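Local coordinates for BT_2262 (uncharacterised lipoprotein) (Bacteroides thetaiotaomicron, PDB 5FQ8) that is of unknown function but is a lipoprotein, probably displayed at the bacterial surface, that pairs an Ig-like domain with a family-specific C-terminal domain, at residues K107-S112 / S205-V210; I64-Y69 / T82-V87. All blocks are in the same frame, centred on the assembly; numbering follows the deposited sequence.

Contact 1: K107-S112 / S205-V210; sequences KRTAPS and SFDIIV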
loop_
_atom_site.group_PDB
_atom_site.type_symbol
_atom_site.label_atom_id
_atom_site.label_comp_id
_atom_site.label_asym_id
_atom_site.label_seq_id
_atom_site.Cartn_x
_atom_site.Cartn_y
_atom_site.Cartn_z
ATOM N N LYS G 107 -41.532 20.545 -39.843
ATOM C CA LYS G 107 -41.492 19.209 -39.276
ATOM C C LYS G 107 -41.345 18.188 -40.394
ATOM O O LYS G 107 -41.521 18.493 -41.576
ATOM C CB LYS G 107 -42.762 18.932 -38.473
ATOM C CG LYS G 107 -42.541 18.419 -37.071
ATOM C CD LYS G 107 -43.772 18.658 -36.214
ATOM C CE LYS G 107 -44.068 20.144 -36.093
ATOM N NZ LYS G 107 -42.830 20.912 -35.784
ATOM N N ARG G 108 -41.024 16.961 -40.000
ATOM C CA ARG G 108 -41.111 15.827 -40.903
ATOM C C ARG G 108 -42.578 15.529 -41.205
ATOM O O ARG G 108 -43.489 16.253 -40.794
ATOM C CB ARG G 108 -40.434 14.609 -40.282
ATOM C CG ARG G 108 -39.197 14.058 -40.971
ATOM C CD ARG G 108 -38.540 13.058 -40.019
ATOM N NE ARG G 108 -37.587 12.156 -40.651
ATOM C CZ ARG G 108 -37.908 10.955 -41.117
ATOM N NH1 ARG G 108 -39.160 10.534 -41.026
ATOM N NH2 ARG G 108 -36.986 10.182 -41.675
ATOM N N THR G 109 -42.815 14.440 -41.929
ATOM C CA THR G 109 -44.181 13.989 -42.173
ATOM C C THR G 109 -44.198 12.491 -42.456
ATOM O O THR G 109 -45.155 11.794 -42.106
ATOM C CB THR G 109 -44.809 14.775 -43.328
ATOM O OG1 THR G 109 -44.734 16.178 -43.050
ATOM C CG2 THR G 109 -46.267 14.387 -43.517
ATOM N N ALA G 110 -43.141 11.983 -43.076
ATOM C CA ALA G 110 -43.035 10.555 -43.319
ATOM C C ALA G 110 -41.581 10.119 -43.255
ATOM O O ALA G 110 -40.705 10.810 -43.771
ATOM C CB ALA G 110 -43.646 10.195 -44.660
ATOM N N PRO G 111 -41.313 8.977 -42.604
ATOM C CA PRO G 111 -42.268 8.200 -41.802
ATOM C C PRO G 111 -42.470 8.732 -40.373
ATOM O O PRO G 111 -43.522 8.481 -39.794
ATOM C CB PRO G 111 -41.640 6.798 -41.772
ATOM C CG PRO G 111 -40.698 6.772 -42.940
ATOM C CD PRO G 111 -40.153 8.161 -42.997
ATOM N N SER G 112 -41.490 9.444 -39.819
ATOM C CA SER G 112 -41.611 10.027 -38.489
ATOM C C SER G 112 -42.187 11.439 -38.606
ATOM O O SER G 112 -42.692 11.833 -39.658
ATOM C CB SER G 112 -40.251 10.046 -37.788
ATOM O OG SER G 112 -39.431 8.958 -38.183
ATOM N N SER G 205 -41.207 13.372 -46.623
ATOM C CA SER G 205 -41.809 14.664 -46.932
ATOM C C SER G 205 -41.769 15.542 -45.690
ATOM O O SER G 205 -41.805 15.045 -44.562
ATOM C CB SER G 205 -43.252 14.529 -47.424
ATOM O OG SER G 205 -44.146 14.563 -46.334
ATOM N N PHE G 206 -41.703 16.851 -45.915
ATOM C CA PHE G 206 -41.580 17.831 -44.848
ATOM C C PHE G 206 -42.646 18.898 -45.033
ATOM O O PHE G 206 -43.315 18.958 -46.066
ATOM C CB PHE G 206 -40.184 18.461 -44.835
ATOM C CG PHE G 206 -39.076 17.459 -44.925
ATOM C CD1 PHE G 206 -38.622 17.019 -46.156
ATOM C CD2 PHE G 206 -38.499 16.944 -43.780
ATOM C CE1 PHE G 206 -37.613 16.090 -46.243
ATOM C CE2 PHE G 206 -37.490 16.014 -43.861
ATOM C CZ PHE G 206 -37.048 15.586 -45.097
ATOM N N ASP G 207 -42.804 19.757 -44.025
ATOM C CA ASP G 207 -43.841 20.788 -44.047
ATOM C C ASP G 207 -43.271 22.129 -43.577
ATOM O O ASP G 207 -43.667 22.703 -42.569
ATOM C CB ASP G 207 -45.033 20.356 -43.195
ATOM C CG ASP G 207 -44.678 20.196 -41.726
ATOM O OD1 ASP G 207 -43.481 20.306 -41.378
ATOM O OD2 ASP G 207 -45.603 19.966 -40.920
ATOM N N ILE G 208 -42.328 22.669 -44.333
ATOM C CA ILE G 208 -41.561 23.795 -43.821
ATOM C C ILE G 208 -42.172 25.118 -44.253
ATOM O O ILE G 208 -43.070 25.164 -45.102
ATOM C CB ILE G 208 -40.088 23.698 -44.257
ATOM C CG1 ILE G 208 -39.901 24.262 -45.656
ATOM C CG2 ILE G 208 -39.619 22.250 -44.239
ATOM C CD1 ILE G 208 -38.483 24.172 -46.109
ATOM N N ILE G 209 -41.681 26.199 -43.660
ATOM C CA ILE G 209 -42.172 27.539 -43.939
ATOM C C ILE G 209 -41.077 28.512 -43.528
ATOM O O ILE G 209 -40.358 28.280 -42.552
ATOM C CB ILE G 209 -43.510 27.795 -43.205
ATOM C CG1 ILE G 209 -44.192 29.052 -43.734
ATOM C CG2 ILE G 209 -43.293 27.881 -41.705
ATOM C CD1 ILE G 209 -45.658 29.126 -43.374
ATOM N N VAL G 210 -40.928 29.590 -44.298
ATOM C CA VAL G 210 -39.777 30.473 -44.155
ATOM C C VAL G 210 -40.220 31.919 -43.976
ATOM O O VAL G 210 -41.266 32.342 -44.477
ATOM C CB VAL G 210 -38.822 30.353 -45.360
ATOM C CG1 VAL G 210 -38.467 28.898 -45.602
ATOM C CG2 VAL G 210 -39.444 30.971 -46.598
#

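Contact 2: I64-Y69 / T82-V87; sequences IYNLVY and TRTVYV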
loop_
_atom_site.group_PDB
_atom_site.type_symbol
_atom_site.label_atom_id
_atom_site.label_comp_id
_atom_site.label_asym_id
_atom_site.label_seq_id
_atom_site.Cartn_x
_atom_site.Cartn_y
_atom_site.Cartn_z
ATOM N N ILE G 64 -25.302 34.230 -59.268
ATOM C CA ILE G 64 -24.571 33.811 -58.079
ATOM C C ILE G 64 -23.088 34.059 -58.306
ATOM O O ILE G 64 -22.516 33.596 -59.301
ATOM C CB ILE G 64 -24.821 32.334 -57.751
ATOM C CG1 ILE G 64 -26.315 32.046 -57.680
ATOM C CG2 ILE G 64 -24.163 31.978 -56.441
ATOM C CD1 ILE G 64 -26.623 30.608 -57.342
ATOM N N TYR G 65 -22.464 34.768 -57.369
ATOM C CA TYR G 65 -21.051 35.103 -57.441
ATOM C C TYR G 65 -20.368 34.590 -56.189
ATOM O O TYR G 65 -20.782 34.923 -55.074
ATOM C CB TYR G 65 -20.858 36.609 -57.591
ATOM C CG TYR G 65 -21.421 37.145 -58.872
ATOM C CD1 TYR G 65 -20.699 37.072 -60.054
ATOM C CD2 TYR G 65 -22.686 37.701 -58.911
ATOM C CE1 TYR G 65 -21.214 37.553 -61.232
ATOM C CE2 TYR G 65 -23.211 38.185 -60.089
ATOM C CZ TYR G 65 -22.471 38.107 -61.244
ATOM O OH TYR G 65 -22.996 38.587 -62.417
ATOM N N ASN G 66 -19.331 33.775 -56.374
ATOM C CA ASN G 66 -18.541 33.228 -55.278
ATOM C C ASN G 66 -17.190 33.927 -55.208
ATOM O O ASN G 66 -16.498 34.050 -56.223
ATOM C CB ASN G 66 -18.330 31.727 -55.451
ATOM C CG ASN G 66 -19.596 30.941 -55.276
ATOM O OD1 ASN G 66 -19.898 30.475 -54.184
ATOM N ND2 ASN G 66 -20.349 30.785 -56.354
ATOM N N LEU G 67 -16.818 34.368 -54.010
ATOM C CA LEU G 67 -15.519 34.967 -53.747
ATOM C C LEU G 67 -14.762 34.069 -52.788
ATOM O O LEU G 67 -15.318 33.631 -51.781
ATOM C CB LEU G 67 -15.665 36.358 -53.152
ATOM C CG LEU G 67 -16.484 37.385 -53.920
ATOM C CD1 LEU G 67 -17.251 38.240 -52.943
ATOM C CD2 LEU G 67 -15.575 38.247 -54.748
ATOM N N VAL G 68 -13.505 33.786 -53.105
ATOM C CA VAL G 68 -12.665 32.927 -52.279
ATOM C C VAL G 68 -11.562 33.774 -51.666
ATOM O O VAL G 68 -10.791 34.418 -52.383
ATOM C CB VAL G 68 -12.089 31.756 -53.084
ATOM C CG1 VAL G 68 -11.084 30.995 -52.248
ATOM C CG2 VAL G 68 -13.201 30.839 -53.493
ATOM N N TYR G 69 -11.502 33.779 -50.342
ATOM C CA TYR G 69 -10.503 34.525 -49.592
ATOM C C TYR G 69 -9.433 33.566 -49.101
ATOM O O TYR G 69 -9.748 32.495 -48.573
ATOM C CB TYR G 69 -11.134 35.235 -48.397
ATOM C CG TYR G 69 -12.179 36.261 -48.717
ATOM C CD1 TYR G 69 -13.477 35.888 -49.009
ATOM C CD2 TYR G 69 -11.884 37.611 -48.680
ATOM C CE1 TYR G 69 -14.439 36.822 -49.275
ATOM C CE2 TYR G 69 -12.843 38.546 -48.945
ATOM C CZ TYR G 69 -14.115 38.144 -49.244
ATOM O OH TYR G 69 -15.066 39.084 -49.510
ATOM N N THR G 82 -14.968 31.055 -47.778
ATOM C CA THR G 82 -15.782 31.451 -48.922
ATOM C C THR G 82 -16.867 32.432 -48.515
ATOM O O THR G 82 -17.452 32.311 -47.438
ATOM C CB THR G 82 -16.462 30.256 -49.582
ATOM O OG1 THR G 82 -15.569 29.143 -49.599
ATOM C CG2 THR G 82 -16.843 30.611 -51.004
ATOM N N ARG G 83 -17.148 33.383 -49.397
ATOM C CA ARG G 83 -18.278 34.285 -49.249
ATOM C C ARG G 83 -19.049 34.300 -50.557
ATOM O O ARG G 83 -18.463 34.524 -51.619
ATOM C CB ARG G 83 -17.821 35.689 -48.871
ATOM C CG ARG G 83 -18.946 36.618 -48.493
ATOM C CD ARG G 83 -18.380 37.953 -48.121
ATOM N NE ARG G 83 -18.071 38.035 -46.701
ATOM C CZ ARG G 83 -17.060 38.737 -46.207
ATOM N NH1 ARG G 83 -16.250 39.389 -47.021
ATOM N NH2 ARG G 83 -16.853 38.781 -44.907
ATOM N N THR G 84 -20.356 34.062 -50.478
ATOM C CA THR G 84 -21.222 33.946 -51.643
ATOM C C THR G 84 -22.159 35.141 -51.725
ATOM O O THR G 84 -22.881 35.429 -50.767
ATOM C CB THR G 84 -22.039 32.663 -51.574
ATOM O OG1 THR G 84 -21.172 31.559 -51.309
ATOM C CG2 THR G 84 -22.748 32.441 -52.883
ATOM N N VAL G 85 -22.168 35.816 -52.869
ATOM C CA VAL G 85 -22.970 37.015 -53.066
ATOM C C VAL G 85 -23.999 36.736 -54.145
ATOM O O VAL G 85 -23.643 36.270 -55.232
ATOM C CB VAL G 85 -22.095 38.221 -53.447
ATOM C CG1 VAL G 85 -22.958 39.401 -53.793
ATOM C CG2 VAL G 85 -21.180 38.569 -52.311
ATOM N N TYR G 86 -25.266 37.026 -53.848
ATOM C CA TYR G 86 -26.382 36.796 -54.755
ATOM C C TYR G 86 -26.987 38.119 -55.210
ATOM O O TYR G 86 -27.060 39.084 -54.447
ATOM C CB TYR G 86 -27.469 35.953 -54.090
ATOM C CG TYR G 86 -27.013 34.632 -53.519
ATOM C CD1 TYR G 86 -26.504 34.552 -52.230
ATOM C CD2 TYR G 86 -27.126 33.460 -54.252
ATOM C CE1 TYR G 86 -26.103 33.344 -51.694
ATOM C CE2 TYR G 86 -26.728 32.249 -53.724
ATOM C CZ TYR G 86 -26.216 32.198 -52.445
ATOM O OH TYR G 86 -25.816 31.000 -51.910
ATOM N N VAL G 87 -27.450 38.150 -56.458
ATOM C CA VAL G 87 -27.951 39.369 -57.087
ATOM C C VAL G 87 -29.389 39.150 -57.543
ATOM O O VAL G 87 -29.688 38.149 -58.204
ATOM C CB VAL G 87 -27.063 39.788 -58.271
ATOM C CG1 VAL G 87 -27.450 41.163 -58.750
ATOM C CG2 VAL G 87 -25.623 39.774 -57.864
#

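Contact 1: K107-S112 / S205-V210
Ser205 meets the antiparallel segment 107-112 through its hydroxyl, which lies against the side chain of Thr109; OG stands 3.1 Å from Thr109 CB, held between its own backbone N and carbonyl carbon (chi1 89°). The hydroxyl of Thr109 hydrogen-bonds instead to the carbonyl O of Arg108, its own neighbour, arriving above the carbonyl plane. The side chain of Phe206 leaves its backbone away from the partner, with CG anti to the carbonyl carbon, though CB and one ring edge stay near Lys107 O. The ring runs alongside the extended chain of Arg108, Arg108 CG resting 3.9 Å from Phe206 CE2, and the guanidinium and ring planes are 80° apart. Asp207 grips the backbone of Lys107 at two points. Its N donates a hydrogen bond to Lys107 O (3.0 Å) in the carbonyl plane; its CG, between backbone N and carbonyl carbon (chi1 63°), turns OD1 to the N-H of Lys107, which meets it nearly along the C-O axis in a bent hydrogen bond. Ile209 is hydrogen-bonded to Ser106 OG and, through its backbone, to Ala103. On its other edge 205-210 pairs with strand 193-200, through Phe206 with Val198 and Ile208 with Trp196.

Contact 2: I64-Y69 / T82-V87
Ile64 opens the hairpin pairing by laying its CG2 methyl 3.7 Å from Tyr86 CE2, the two side chains pointing the same way. Tyr65 then exchanges two backbone hydrogen bonds with Val85, its N donating to Val85 O and its O accepting from Val85 N (2.8 Å), both nearly along the C=O axes. On the face shared with Leu67, Val87 CG2 meets the edge of the Tyr65 ring, 3.6 Å from CE2. Asn66 lies beside Thr84 on the Ile64 face and accepts a weak hydrogen bond at OD1 from Thr84 OG1. Leu67 repeats the two-bond exchange with Arg83, while its CD1 reaches Val85 CG2 at 4.0 Å. Tyr69 crosses Arg83 obliquely, the ring and guanidinium planes 77° apart; its CE1 packs 3.6 Å from Arg83 CB, and its OH takes a weak hydrogen bond from Arg83 NH1. An alanine here would remove this ring and the hydroxyl that Glu35 and Arg83 share, and would probably leave the guanidinium less well positioned, although Glu35 and Asp22 still hold it. The hairpin is the centre of a four-stranded sheet, with 24-27 flanking strand 78-87 and 52-54 flanking 63-72; Ile64 and Tyr86 also touch Tyr132 in strand 130-133.

After the strands of the N-terminal part, the chain enters strand 63-72, turns, and returns as strand 78-87, so contact 2 closes a short hairpin loop with 12 residues between its segments. Only after this does contact 1 open, on strand 106-110; it closes 92 intervening residues later on strand 204-211, near the C terminus. The two are therefore in series and neither nest nor cross. The hairpin of contact 2 belongs to the Ig-like domain, but its Ile64-Tyr86 end packs on strands 120-125 and 130-133, whereas contact 1 joins an early strand of the C-terminal domain, 106-110, to the last one, 204-211. Their centres lie 30 Å apart and their nearest atoms about 14 Å, without touching.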